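P450 epoxidase (Sorangium cellulosum, PDB 1Q5D) is a haem-containing protein of the cytochrome P450 family that holds protoporphyrin IX with iron and the ligand EPB in adjoining pockets. Local coordinates at residues W44-S49 / V188-E193; E72-S77 / G323-L328; A78-A83 / R181-G186; S82-L87 / T197-V202; S88-Y93 / L244-G249. All coordinates share one frame; numbering follows the deposited sequence.

Contact 1 of 5, residues W44-S49 / V188-E193; sequences WDEGRS and VPRVDE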
# COMPACT_ATOMS: atom_id res chain seq x y z
N TRP A 44 21.36 1.59 8.68
CA TRP A 44 20.62 2.82 8.91
C TRP A 44 20.49 3.01 10.41
O TRP A 44 19.72 2.31 11.05
CB TRP A 44 19.22 2.72 8.28
CG TRP A 44 18.35 3.94 8.49
CD1 TRP A 44 18.76 5.21 8.79
CD2 TRP A 44 16.93 3.99 8.39
NE1 TRP A 44 17.67 6.05 8.90
CE2 TRP A 44 16.53 5.32 8.65
CE3 TRP A 44 15.94 3.04 8.09
CZ2 TRP A 44 15.20 5.72 8.64
CZ3 TRP A 44 14.62 3.44 8.09
CH2 TRP A 44 14.26 4.77 8.34
N ASP A 45 21.25 3.95 10.96
CA ASP A 45 21.31 4.14 12.40
C ASP A 45 19.93 4.30 13.05
O ASP A 45 19.56 3.51 13.92
CB ASP A 45 22.26 5.31 12.76
CG ASP A 45 21.86 6.64 12.11
OD1 ASP A 45 22.44 7.69 12.50
OD2 ASP A 45 20.99 6.76 11.21
N GLU A 46 19.17 5.31 12.64
CA GLU A 46 17.89 5.58 13.30
C GLU A 46 16.87 4.48 13.03
O GLU A 46 16.00 4.20 13.87
CB GLU A 46 17.34 6.93 12.89
CG GLU A 46 16.00 7.25 13.55
CD GLU A 46 15.53 8.66 13.28
OE1 GLU A 46 16.14 9.33 12.42
OE2 GLU A 46 14.53 9.09 13.92
N GLY A 47 16.97 3.85 11.87
CA GLY A 47 16.08 2.76 11.54
C GLY A 47 16.48 1.46 12.23
O GLY A 47 15.72 0.51 12.25
N ARG A 48 17.70 1.42 12.78
CA ARG A 48 18.20 0.21 13.41
C ARG A 48 18.08 -1.00 12.49
O ARG A 48 17.63 -2.07 12.91
CB ARG A 48 17.47 -0.11 14.72
CG ARG A 48 17.53 0.96 15.81
CD ARG A 48 16.22 1.14 16.56
NE ARG A 48 15.87 -0.04 17.35
CZ ARG A 48 14.64 -0.41 17.66
NH1 ARG A 48 13.59 0.27 17.24
NH2 ARG A 48 14.46 -1.49 18.39
N SER A 49 18.48 -0.85 11.24
CA SER A 49 18.39 -1.98 10.33
C SER A 49 19.28 -1.78 9.12
O SER A 49 19.68 -0.66 8.81
CB SER A 49 16.94 -2.19 9.87
OG SER A 49 16.57 -1.16 8.98
N VAL A 188 9.24 1.19 13.14
CA VAL A 188 9.88 2.20 12.30
C VAL A 188 10.00 3.54 13.03
O VAL A 188 9.14 3.88 13.84
CB VAL A 188 9.15 2.36 10.93
CG1 VAL A 188 9.08 1.04 10.19
CG2 VAL A 188 7.77 2.93 11.12
N PRO A 189 11.07 4.28 12.73
CA PRO A 189 11.56 5.46 13.46
C PRO A 189 10.66 6.62 13.94
O PRO A 189 10.88 7.12 15.06
CB PRO A 189 12.63 6.04 12.50
CG PRO A 189 13.13 4.90 11.78
CD PRO A 189 11.97 3.94 11.61
N ARG A 190 9.73 7.09 13.12
CA ARG A 190 9.03 8.35 13.40
C ARG A 190 7.57 8.27 12.93
O ARG A 190 7.23 8.74 11.85
CB ARG A 190 9.68 9.52 12.67
CG ARG A 190 11.15 9.85 13.09
CD ARG A 190 11.68 11.14 12.51
NE ARG A 190 13.15 11.20 12.53
CZ ARG A 190 13.87 12.16 11.96
NH1 ARG A 190 13.27 13.17 11.35
NH2 ARG A 190 15.20 12.12 12.00
N VAL A 191 6.73 7.64 13.74
CA VAL A 191 5.31 7.58 13.42
C VAL A 191 4.72 8.96 13.69
O VAL A 191 4.88 9.50 14.79
CB VAL A 191 4.61 6.50 14.27
CG1 VAL A 191 3.10 6.52 14.06
CG2 VAL A 191 5.17 5.13 13.93
N ASP A 192 4.04 9.53 12.70
CA ASP A 192 3.73 10.97 12.70
C ASP A 192 2.37 11.37 13.30
O ASP A 192 1.66 12.18 12.73
CB ASP A 192 3.85 11.52 11.27
CG ASP A 192 2.77 10.98 10.31
OD1 ASP A 192 2.47 11.67 9.31
OD2 ASP A 192 2.17 9.88 10.48
N GLU A 193 2.02 10.80 14.45
CA GLU A 193 0.71 11.06 15.08
C GLU A 193 0.71 10.76 16.58
O GLU A 193 1.51 9.96 17.07
CB GLU A 193 -0.41 10.25 14.39
CG GLU A 193 -1.83 10.73 14.74
CD GLU A 193 -2.92 10.12 13.86
OE1 GLU A 193 -2.67 9.89 12.65
OE2 GLU A 193 -4.05 9.89 14.36
O HOH W 1 13.72 8.56 16.34
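G47 and P189 bring the two backbones together, their CA atoms 5.6 Å apart, where the type I turn D45-R48 between strands 41-44 and 49-52 meets the loop that follows helix 169-182. R48 and S49 both face W44, which makes a G1 beta bulge of this hairpin end. P189 pushes its ring into the turn: CG lies 3.6 Å from W44 CH2, the two side chains meeting tip to tip, while CB of the proline packs 3.7 Å from E46 CG. The W44 indole carries the backbone N of G47 over the centre of one face. Beside this apolar patch, E46 reaches out in an extended chain to R190 in a salt bridge, gripped side-on by two nitrogens. R190 NE to E46 OE2 is 2.9 Å and almost straight (179°), with the acceptor in the guanidinium plane; R190 NH2 to OE1 of E46 is 3.0 Å and more bent, using the syn lone pair. The carboxylate and guanidinium planes nevertheless stand 39° apart. A water also donates to E46 OE2 at 2.6 Å. Pairing both carboxylate oxygens with separate nitrogens should fix the rotation of E46 and favour its ionised form, at a partly exposed site.

Contact 2 of 5, residues E72-S77 / G323-L328; sequences EEWESS and GEMVFL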
# COMPACT_ATOMS: atom_id res chain seq x y z
N GLU A 72 8.36 -11.23 15.09
CA GLU A 72 8.80 -11.96 16.28
C GLU A 72 10.22 -12.53 16.10
O GLU A 72 10.83 -13.01 17.06
CB GLU A 72 7.78 -13.06 16.65
CG GLU A 72 6.42 -12.50 17.08
CD GLU A 72 5.43 -13.56 17.53
OE1 GLU A 72 5.39 -14.66 16.93
OE2 GLU A 72 4.68 -13.30 18.50
N GLU A 73 10.75 -12.45 14.89
CA GLU A 73 12.14 -12.82 14.63
C GLU A 73 13.08 -11.64 14.88
O GLU A 73 14.30 -11.80 14.89
CB GLU A 73 12.30 -13.33 13.19
CG GLU A 73 11.51 -14.59 12.89
CD GLU A 73 12.30 -15.85 13.19
OE1 GLU A 73 11.85 -16.93 12.76
OE2 GLU A 73 13.36 -15.77 13.85
N TRP A 74 12.51 -10.46 15.08
CA TRP A 74 13.29 -9.25 15.34
C TRP A 74 13.97 -9.28 16.71
O TRP A 74 13.46 -9.85 17.67
CB TRP A 74 12.37 -8.04 15.25
CG TRP A 74 13.04 -6.73 15.08
CD1 TRP A 74 14.29 -6.50 14.56
CD2 TRP A 74 12.49 -5.46 15.39
NE1 TRP A 74 14.55 -5.15 14.55
CE2 TRP A 74 13.46 -4.48 15.05
CE3 TRP A 74 11.27 -5.03 15.94
CZ2 TRP A 74 13.24 -3.12 15.23
CZ3 TRP A 74 11.06 -3.67 16.12
CH2 TRP A 74 12.05 -2.73 15.77
N GLU A 75 15.12 -8.63 16.79
CA GLU A 75 15.83 -8.51 18.04
C GLU A 75 15.07 -7.60 19.03
O GLU A 75 15.26 -7.70 20.24
CB GLU A 75 17.24 -7.96 17.78
CG GLU A 75 17.27 -6.71 16.92
CD GLU A 75 18.68 -6.21 16.69
OE1 GLU A 75 18.87 -5.27 15.88
OE2 GLU A 75 19.62 -6.75 17.32
N SER A 76 14.21 -6.73 18.50
CA SER A 76 13.41 -5.84 19.35
C SER A 76 11.96 -6.29 19.42
O SER A 76 11.05 -5.49 19.64
CB SER A 76 13.47 -4.40 18.84
OG SER A 76 14.73 -3.82 19.09
N SER A 77 11.74 -7.58 19.22
CA SER A 77 10.40 -8.14 19.25
C SER A 77 9.60 -7.78 20.51
O SER A 77 8.43 -7.40 20.42
CB SER A 77 10.45 -9.66 19.10
OG SER A 77 9.18 -10.20 19.37
N GLY A 323 18.21 -12.08 13.73
CA GLY A 323 17.20 -11.22 14.32
C GLY A 323 17.32 -9.74 13.96
O GLY A 323 16.52 -8.92 14.44
N GLU A 324 18.29 -9.40 13.13
CA GLU A 324 18.47 -8.04 12.66
C GLU A 324 17.52 -7.72 11.50
O GLU A 324 17.27 -8.56 10.64
CB GLU A 324 19.92 -7.79 12.21
CG GLU A 324 20.94 -7.72 13.35
CD GLU A 324 22.25 -7.06 12.94
OE1 GLU A 324 22.84 -7.46 11.91
OE2 GLU A 324 22.68 -6.12 13.64
N MET A 325 17.00 -6.50 11.50
CA MET A 325 16.04 -6.06 10.50
C MET A 325 16.74 -5.64 9.20
O MET A 325 17.86 -5.09 9.21
CB MET A 325 15.17 -4.92 11.05
CG MET A 325 14.05 -4.47 10.10
SD MET A 325 12.71 -3.57 10.94
CE MET A 325 13.51 -2.06 11.20
N VAL A 326 16.09 -5.91 8.08
CA VAL A 326 16.59 -5.46 6.80
C VAL A 326 15.49 -4.75 6.02
O VAL A 326 14.41 -5.32 5.84
CB VAL A 326 17.11 -6.65 5.96
CG1 VAL A 326 17.80 -6.15 4.73
CG2 VAL A 326 18.05 -7.55 6.81
N PHE A 327 15.77 -3.53 5.59
CA PHE A 327 14.88 -2.76 4.73
C PHE A 327 15.23 -2.94 3.26
O PHE A 327 16.39 -2.79 2.86
CB PHE A 327 14.97 -1.27 5.08
CG PHE A 327 13.79 -0.75 5.85
CD1 PHE A 327 13.91 -0.43 7.20
CD2 PHE A 327 12.56 -0.53 5.22
CE1 PHE A 327 12.82 0.09 7.91
CE2 PHE A 327 11.47 -0.02 5.92
CZ PHE A 327 11.61 0.29 7.28
N LEU A 328 14.23 -3.26 2.46
CA LEU A 328 14.36 -3.35 1.02
C LEU A 328 13.99 -1.99 0.49
O LEU A 328 12.84 -1.59 0.60
CB LEU A 328 13.35 -4.39 0.50
CG LEU A 328 13.77 -5.86 0.63
CD1 LEU A 328 14.45 -6.18 1.95
CD2 LEU A 328 12.61 -6.82 0.39
O HOH W 2 17.26 -4.56 13.78
O HOH W 3 20.67 -4.30 14.37
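The carbonyl oxygen of G323 receives the backbone N of E75 at 2.8 Å, a bond bent to 134° at the hydrogen, and lies at the edge of the W74 indole, near its plane, 3.3 Å from CD1. This ties the loop before helix 77-82 to the residues leading into strand 325-329, part of the mixed beta sheet of this P450 fold. G323 has a positive phi of 84°, and its CA comes within 3.0 Å of E73 O in a CA-H...O contact, so the two backbones fit closely. Farther along, M325 makes a Met-aromatic contact with W74: SD lies 4.6 Å from the centroid of the five-membered ring, 26° off its normal. CB of the same methionine packs against W74 NE1. The opposite face of the indole carries S76 CB, while F308 of the neighbouring strand also meets the ring. E75 and E324 bring like charges near each other, their carboxylate planes almost perpendicular; a water lies within hydrogen-bonding distance of E75 OE1 and E324 OE2 and may ease the repulsion. The other oxygen of E324 is hydrogen-bonded to K321 N and W50 NE1. A second water sits in the plane of the indole at its edge, accepting from W74 NE1 at 2.9 Å and from M325 N at 3.0 Å.

Contact 3 of 5, residues A78-A83 / R181-G186; sequences AEYSSA and RALGVG. With EPB (7,11-dihydroxy-8,8,10,12,16-pentamethyl-3-[1-methyl-2-(2-methyl-thiazol-4-yl)vinyl]-4,17-dioxabicyclo[14.1.0]heptadecane-5,9-dione), chain C.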
# COMPACT_ATOMS: atom_id res chain seq x y z
N ALA A 78 10.22 -7.91 21.68
CA ALA A 78 9.56 -7.67 22.96
C ALA A 78 9.01 -6.26 23.01
O ALA A 78 7.84 -6.03 23.31
CB ALA A 78 10.55 -7.89 24.12
N GLU A 79 9.87 -5.30 22.71
CA GLU A 79 9.45 -3.92 22.65
C GLU A 79 8.30 -3.79 21.62
O GLU A 79 7.30 -3.09 21.87
CB GLU A 79 10.68 -3.05 22.34
CG GLU A 79 10.42 -1.63 21.91
CD GLU A 79 10.08 -1.55 20.44
OE1 GLU A 79 8.91 -1.27 20.16
OE2 GLU A 79 10.97 -1.78 19.59
N TYR A 80 8.39 -4.49 20.49
CA TYR A 80 7.37 -4.37 19.44
C TYR A 80 6.02 -4.98 19.80
O TYR A 80 4.98 -4.36 19.62
CB TYR A 80 7.84 -4.91 18.08
CG TYR A 80 6.83 -4.64 16.98
CD1 TYR A 80 6.49 -3.35 16.63
CD2 TYR A 80 6.20 -5.68 16.31
CE1 TYR A 80 5.56 -3.08 15.63
CE2 TYR A 80 5.25 -5.43 15.29
CZ TYR A 80 4.95 -4.13 14.96
OH TYR A 80 4.01 -3.85 13.98
N SER A 81 6.03 -6.22 20.30
CA SER A 81 4.79 -6.88 20.70
C SER A 81 4.08 -6.13 21.81
O SER A 81 2.86 -6.15 21.91
CB SER A 81 5.05 -8.33 21.13
OG SER A 81 5.37 -9.13 20.02
N SER A 82 4.85 -5.46 22.66
CA SER A 82 4.26 -4.72 23.78
C SER A 82 3.65 -3.38 23.36
O SER A 82 2.76 -2.87 24.04
CB SER A 82 5.30 -4.51 24.89
OG SER A 82 6.34 -3.63 24.47
N ALA A 83 4.13 -2.82 22.25
CA ALA A 83 3.61 -1.55 21.76
C ALA A 83 2.20 -1.75 21.19
O ALA A 83 1.96 -2.71 20.46
CB ALA A 83 4.52 -0.96 20.68
N ARG A 181 -0.37 3.20 10.48
CA ARG A 181 0.60 4.00 11.27
C ARG A 181 0.93 3.35 12.60
O ARG A 181 2.10 3.32 13.01
CB ARG A 181 0.04 5.39 11.56
CG ARG A 181 0.05 6.37 10.40
CD ARG A 181 -0.62 7.69 10.74
NE ARG A 181 -0.16 8.80 9.91
CZ ARG A 181 -0.90 9.39 8.99
NH1 ARG A 181 -2.15 8.97 8.77
NH2 ARG A 181 -0.41 10.39 8.28
N ALA A 182 -0.09 2.86 13.30
CA ALA A 182 0.10 2.28 14.63
C ALA A 182 1.00 1.05 14.57
O ALA A 182 1.77 0.78 15.49
CB ALA A 182 -1.24 1.92 15.27
N LEU A 183 0.87 0.28 13.49
CA LEU A 183 1.70 -0.90 13.32
C LEU A 183 3.18 -0.53 13.20
O LEU A 183 4.06 -1.39 13.32
CB LEU A 183 1.25 -1.70 12.08
CG LEU A 183 -0.01 -2.55 12.29
CD1 LEU A 183 -0.44 -3.21 10.96
CD2 LEU A 183 0.12 -3.58 13.41
N GLY A 184 3.45 0.74 12.96
CA GLY A 184 4.83 1.19 12.88
C GLY A 184 5.46 1.60 14.20
O GLY A 184 6.68 1.81 14.26
N VAL A 185 4.64 1.75 15.24
CA VAL A 185 5.12 2.22 16.55
C VAL A 185 6.00 1.16 17.16
O VAL A 185 5.57 0.03 17.39
CB VAL A 185 3.96 2.56 17.53
CG1 VAL A 185 4.51 2.91 18.94
CG2 VAL A 185 3.11 3.71 17.01
N GLY A 186 7.27 1.52 17.37
CA GLY A 186 8.22 0.58 17.93
C GLY A 186 8.94 -0.23 16.86
O GLY A 186 9.84 -1.00 17.18
O16 EPB C . 0.68 0.68 5.48
C51 EPB C . 3.05 -0.48 1.45
O41 EPB C . 1.11 -2.33 1.28
C5 EPB C . 2.28 -1.70 1.79
C4 EPB C . 0.90 -1.88 2.62
C16 EPB C . 1.49 -0.09 5.85
O1 EPB C . 1.44 -1.46 5.68
C2 EPB C . 0.25 -2.18 5.00
C3 EPB C . 0.78 -2.85 3.67
C20 EPB C . -0.15 -3.24 6.11
C21 EPB C . -0.81 -2.57 7.30
C22 EPB C . 0.06 -4.58 5.97
C23 EPB C . -0.19 -5.72 6.86
N26 EPB C . -0.05 -5.55 8.22
C25 EPB C . -0.29 -6.70 8.89
C27 EPB C . -0.21 -6.71 10.37
C24 EPB C . -0.50 -6.97 6.49
S1 EPB C . -0.66 -7.98 7.87
C15 EPB C . 2.75 0.40 6.60
C14 EPB C . 3.17 -0.46 7.88
O14 EPB C . 1.98 -0.50 8.64
C13 EPB C . 4.50 0.04 8.68
C29 EPB C . 4.22 1.47 9.26
C30 EPB C . 4.72 -0.85 9.90
C12 EPB C . 5.80 0.13 7.71
O12 EPB C . 6.41 1.24 7.54
C11 EPB C . 6.43 -1.08 6.91
C28 EPB C . 7.94 -1.02 7.23
C10 EPB C . 5.78 -1.11 5.56
O10 EPB C . 6.27 -0.00 4.74
C9 EPB C . 6.13 -2.45 4.94
C91 EPB C . 5.54 -3.51 5.74
C8 EPB C . 5.52 -2.72 3.62
C7 EPB C . 4.49 -1.64 3.09
C6 EPB C . 3.20 -2.60 2.86
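Y80 points the hydroxyl of its ring at the L183 carbonyl, and OH donates to L183 O over 2.5 Å, in the carbonyl plane and on a lone pair. The C=O...donor angle of 133° supports that reading, and the acceptor also lies in the plane of the phenol. CG of Y80 is anti to the backbone N (chi1 -174°), which starts the ring on its course away from helix 77-82. The same ring edge faces a second carbonyl, with Y80 CE1 3.6 Å from V185 O, so one side of the phenol runs beside the type I turn A182-V185. K91 makes a cation-pi contact with the ring. In this cytochrome P450 the turn follows helix 169-182 and forms part of the EPB pocket: L183 O lies 3.5 Å from EPB C30, so the Y80 bond holds a carbonyl that borders EPB, which makes Y80 a second-shell neighbour of the ligand. G184 CA is similarly near that carbon. L183 reaches the ligand with its side chain too, CD1 standing 3.6 Å from N26 of EPB, while its other methyl, CD2, is turned to the Y80 hydroxyl. One residue before Y80, the E79 chain bends at chi2 (-82°), which turns CD toward G186; E79 OE1 then lies 3.0 Å from G186 CA. A83 CB packs against V185, 3.6 Å from its O and 4.2 Å from CG1.

Contact 4 of 5, residues S82-L87 / T197-V202; sequences SAIPEL and TLVASV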
# COMPACT_ATOMS: atom_id res chain seq x y z
N SER A 82 4.85 -5.46 22.66
CA SER A 82 4.26 -4.72 23.78
C SER A 82 3.65 -3.38 23.36
O SER A 82 2.76 -2.87 24.04
CB SER A 82 5.30 -4.51 24.89
OG SER A 82 6.34 -3.63 24.47
N ALA A 83 4.13 -2.82 22.25
CA ALA A 83 3.61 -1.55 21.76
C ALA A 83 2.20 -1.75 21.19
O ALA A 83 1.96 -2.71 20.46
CB ALA A 83 4.52 -0.96 20.68
N ILE A 84 1.30 -0.82 21.49
CA ILE A 84 -0.07 -0.88 20.99
C ILE A 84 -0.68 -2.27 21.17
O ILE A 84 -0.89 -3.00 20.20
CB ILE A 84 -0.15 -0.41 19.51
CG1 ILE A 84 0.80 0.77 19.26
CG2 ILE A 84 -1.58 -0.02 19.16
CD1 ILE A 84 0.25 2.13 19.72
N PRO A 85 -0.96 -2.62 22.41
CA PRO A 85 -1.46 -3.95 22.77
C PRO A 85 -2.80 -4.26 22.11
O PRO A 85 -3.16 -5.44 22.03
CB PRO A 85 -1.65 -3.87 24.28
CG PRO A 85 -0.80 -2.75 24.71
CD PRO A 85 -0.78 -1.75 23.59
N GLU A 86 -3.51 -3.22 21.67
CA GLU A 86 -4.78 -3.37 20.97
C GLU A 86 -4.57 -4.07 19.62
O GLU A 86 -5.53 -4.58 19.04
CB GLU A 86 -5.42 -2.00 20.73
CG GLU A 86 -6.02 -1.35 21.97
CD GLU A 86 -4.98 -0.61 22.81
OE1 GLU A 86 -3.81 -0.52 22.38
OE2 GLU A 86 -5.36 -0.11 23.90
N LEU A 87 -3.33 -4.07 19.14
CA LEU A 87 -2.99 -4.66 17.84
C LEU A 87 -2.18 -5.96 17.98
O LEU A 87 -1.70 -6.52 16.99
CB LEU A 87 -2.22 -3.63 16.98
CG LEU A 87 -3.12 -2.53 16.39
CD1 LEU A 87 -2.35 -1.50 15.57
CD2 LEU A 87 -4.24 -3.16 15.55
N THR A 197 -4.80 9.21 19.77
CA THR A 197 -5.69 9.33 18.62
C THR A 197 -5.64 8.05 17.79
O THR A 197 -6.68 7.52 17.39
CB THR A 197 -5.26 10.53 17.76
OG1 THR A 197 -5.23 11.71 18.58
CG2 THR A 197 -6.33 10.85 16.73
N LEU A 198 -4.43 7.56 17.54
CA LEU A 198 -4.21 6.32 16.82
C LEU A 198 -4.94 5.17 17.48
O LEU A 198 -5.65 4.41 16.82
CB LEU A 198 -2.71 5.98 16.78
CG LEU A 198 -1.79 6.74 15.81
CD1 LEU A 198 -0.43 6.06 15.82
CD2 LEU A 198 -2.39 6.75 14.41
N VAL A 199 -4.76 5.04 18.80
CA VAL A 199 -5.36 3.94 19.53
C VAL A 199 -6.90 4.04 19.56
O VAL A 199 -7.59 3.02 19.49
CB VAL A 199 -4.77 3.84 20.97
CG1 VAL A 199 -5.57 2.87 21.83
CG2 VAL A 199 -3.31 3.41 20.90
N ALA A 200 -7.42 5.26 19.62
CA ALA A 200 -8.87 5.45 19.60
C ALA A 200 -9.45 4.93 18.28
O ALA A 200 -10.38 4.13 18.29
CB ALA A 200 -9.23 6.92 19.78
N SER A 201 -8.91 5.40 17.16
CA SER A 201 -9.33 4.95 15.83
C SER A 201 -9.21 3.44 15.65
O SER A 201 -10.09 2.81 15.05
CB SER A 201 -8.52 5.66 14.75
OG SER A 201 -8.67 7.06 14.84
N VAL A 202 -8.15 2.86 16.20
CA VAL A 202 -7.96 1.42 16.13
C VAL A 202 -9.00 0.66 16.93
O VAL A 202 -9.59 -0.31 16.44
CB VAL A 202 -6.55 0.99 16.59
CG1 VAL A 202 -6.49 -0.53 16.77
CG2 VAL A 202 -5.48 1.50 15.59
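I84 and V199 mark the nearest approach of the backbones, their CA atoms 7.3 Å apart, where the link between helices 77-82 and 88-93 runs past helix 195-218. Backbone angles of 47° and 71° at I84 turn the chain into the short 3-10 segment 85-87, and L87 N bonds back to I84 O at 2.9 Å. The side chains of I84, E86 and L87 then meet V199 and V202, which stand one helical turn apart. I84 and V199 slide past each other in opposite directions, with CD1 of the isoleucine 4.0 Å from CG2 of the valine. E86 crosses V199 at about a right angle; bent at chi2, it lays its carboxylate by the other methyl, OE2 being 3.6 Å from V199 CG1. L87 crosses V202 obliquely, its CD2 3.7 Å from V202 CG1. V199 therefore uses both branches, one on an aliphatic tip and one on an acid group, whereas V202 meets L87 chiefly through CG1. No hydrogen bond joins the two segments. L87 also touches A182 and L183, and its side chain comes within about 7 Å of EPB. This is helix-to-loop packing at the periphery of the ligand pocket in a cytochrome P450 fold.

Contact 5 of 5, residues S88-Y93 / L244-G249; sequences SDMKKY and LVALVG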
# COMPACT_ATOMS: atom_id res chain seq x y z
N SER A 88 -2.05 -6.44 19.22
CA SER A 88 -1.25 -7.64 19.52
C SER A 88 -1.72 -8.85 18.71
O SER A 88 -0.90 -9.56 18.11
CB SER A 88 -1.34 -7.95 21.01
OG SER A 88 -0.43 -8.96 21.35
N ASP A 89 -3.03 -9.09 18.72
CA ASP A 89 -3.61 -10.17 17.93
C ASP A 89 -3.32 -10.03 16.44
O ASP A 89 -2.95 -11.00 15.78
CB ASP A 89 -5.13 -10.22 18.16
CG ASP A 89 -5.50 -11.06 19.36
OD1 ASP A 89 -6.71 -11.18 19.65
OD2 ASP A 89 -4.65 -11.65 20.06
N MET A 90 -3.48 -8.82 15.91
CA MET A 90 -3.24 -8.59 14.49
C MET A 90 -1.78 -8.84 14.10
O MET A 90 -1.49 -9.29 13.00
CB MET A 90 -3.63 -7.19 14.07
CG MET A 90 -3.61 -7.03 12.56
SD MET A 90 -3.91 -5.38 11.97
CE MET A 90 -5.67 -5.24 12.29
N LYS A 91 -0.88 -8.53 15.02
CA LYS A 91 0.55 -8.71 14.77
C LYS A 91 0.91 -10.19 14.75
O LYS A 91 1.77 -10.62 13.99
CB LYS A 91 1.36 -7.99 15.84
CG LYS A 91 1.29 -6.45 15.76
CD LYS A 91 2.16 -5.83 16.87
CE LYS A 91 2.19 -4.32 16.79
NZ LYS A 91 2.85 -3.70 18.00
N LYS A 92 0.26 -10.98 15.60
CA LYS A 92 0.69 -12.37 15.71
C LYS A 92 -0.10 -13.32 14.83
O LYS A 92 0.46 -14.27 14.28
CB LYS A 92 0.70 -12.84 17.16
CG LYS A 92 -0.58 -12.70 17.91
CD LYS A 92 -0.34 -12.97 19.40
CE LYS A 92 0.77 -12.08 19.95
NZ LYS A 92 1.17 -12.47 21.34
N TYR A 93 -1.40 -13.06 14.68
CA TYR A 93 -2.26 -13.88 13.84
C TYR A 93 -2.50 -13.27 12.45
O TYR A 93 -3.17 -13.85 11.62
CB TYR A 93 -3.58 -14.16 14.57
CG TYR A 93 -3.32 -14.79 15.93
CD1 TYR A 93 -3.50 -14.06 17.11
CD2 TYR A 93 -2.86 -16.09 16.03
CE1 TYR A 93 -3.23 -14.63 18.35
CE2 TYR A 93 -2.58 -16.67 17.26
CZ TYR A 93 -2.77 -15.93 18.41
OH TYR A 93 -2.50 -16.51 19.63
N LEU A 244 -8.98 -14.72 11.22
CA LEU A 244 -10.01 -14.11 10.39
C LEU A 244 -10.12 -12.61 10.68
O LEU A 244 -10.17 -11.78 9.77
CB LEU A 244 -11.35 -14.82 10.62
CG LEU A 244 -12.51 -14.24 9.81
CD1 LEU A 244 -13.62 -15.27 9.59
CD2 LEU A 244 -13.04 -12.99 10.52
N VAL A 245 -10.14 -12.25 11.96
CA VAL A 245 -10.26 -10.84 12.32
C VAL A 245 -9.01 -10.10 11.87
O VAL A 245 -9.09 -9.00 11.34
CB VAL A 245 -10.49 -10.65 13.84
CG1 VAL A 245 -10.51 -9.16 14.20
CG2 VAL A 245 -11.81 -11.30 14.24
N ALA A 246 -7.85 -10.73 12.06
CA ALA A 246 -6.59 -10.10 11.66
C ALA A 246 -6.54 -9.91 10.14
O ALA A 246 -5.98 -8.93 9.67
CB ALA A 246 -5.42 -10.90 12.11
N LEU A 247 -7.14 -10.84 9.41
CA LEU A 247 -7.14 -10.78 7.94
C LEU A 247 -7.96 -9.62 7.39
O LEU A 247 -7.50 -8.87 6.51
CB LEU A 247 -7.66 -12.11 7.36
CG LEU A 247 -7.80 -12.14 5.84
CD1 LEU A 247 -6.42 -12.01 5.18
CD2 LEU A 247 -8.50 -13.42 5.35
N VAL A 248 -9.18 -9.50 7.89
CA VAL A 248 -10.07 -8.44 7.44
C VAL A 248 -9.51 -7.10 7.88
O VAL A 248 -9.49 -6.15 7.10
CB VAL A 248 -11.52 -8.67 7.94
CG1 VAL A 248 -12.45 -7.57 7.42
CG2 VAL A 248 -12.03 -10.03 7.49
N GLY A 249 -8.98 -7.04 9.10
CA GLY A 249 -8.38 -5.80 9.56
C GLY A 249 -7.21 -5.39 8.68
O GLY A 249 -7.04 -4.21 8.34
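M90 sends its CG anti to the backbone N (chi1 -170°), and after a second extended step the chain bends at chi3 (-73°), carrying CE to G249. With no side chain on G249, M90 CE can lie against its backbone, 3.9 Å from CA. A246 faces helix 88-93 with its methyl: CB is 4.0 Å from M90 CA and 3.7 Å from the carbonyl oxygen of Y93. CG of M90 lies 4.3 Å from the same CB. The methyl thus sits against backbone and the bases of side chains rather than their ends, and the CA atoms of M90 and A246 come to 4.6 Å. No hydrogen bond crosses between the segments; the contact is van der Waals packing of a small residue, partly against backbone carbonyls. The two short axes approach to 8.6 Å and cross nearly at a right angle (-95°). M90 belongs to the EPB pocket on one side, while on helix 241-255 the residues L244 and V248 point away from this interface and pack on helices 195-218 and 225-234, and V245 packs on helix 195-218.

Contacts 3, 4 and 5 follow one another along residues 78-93 and line one side of the EPB pocket or lie close to it. Contacts 3 and 4 share S82 and A83, with centres 9 Å apart, and L87 CD1 lies 3.6 Å from A182 CB. K91 joins them to contact 5: its NZ is 2.8 Å from both Y80 O and A83 O, probable hydrogen bonds. Contacts 1 and 2, 13 Å apart between centres, bring in the beta sheet, and D192 of contact 1 forms a salt bridge with R181 of contact 3. V188, F327, L183, G184 and M90 give contacts 1, 2, 3 and 5 a share in the EPB pocket.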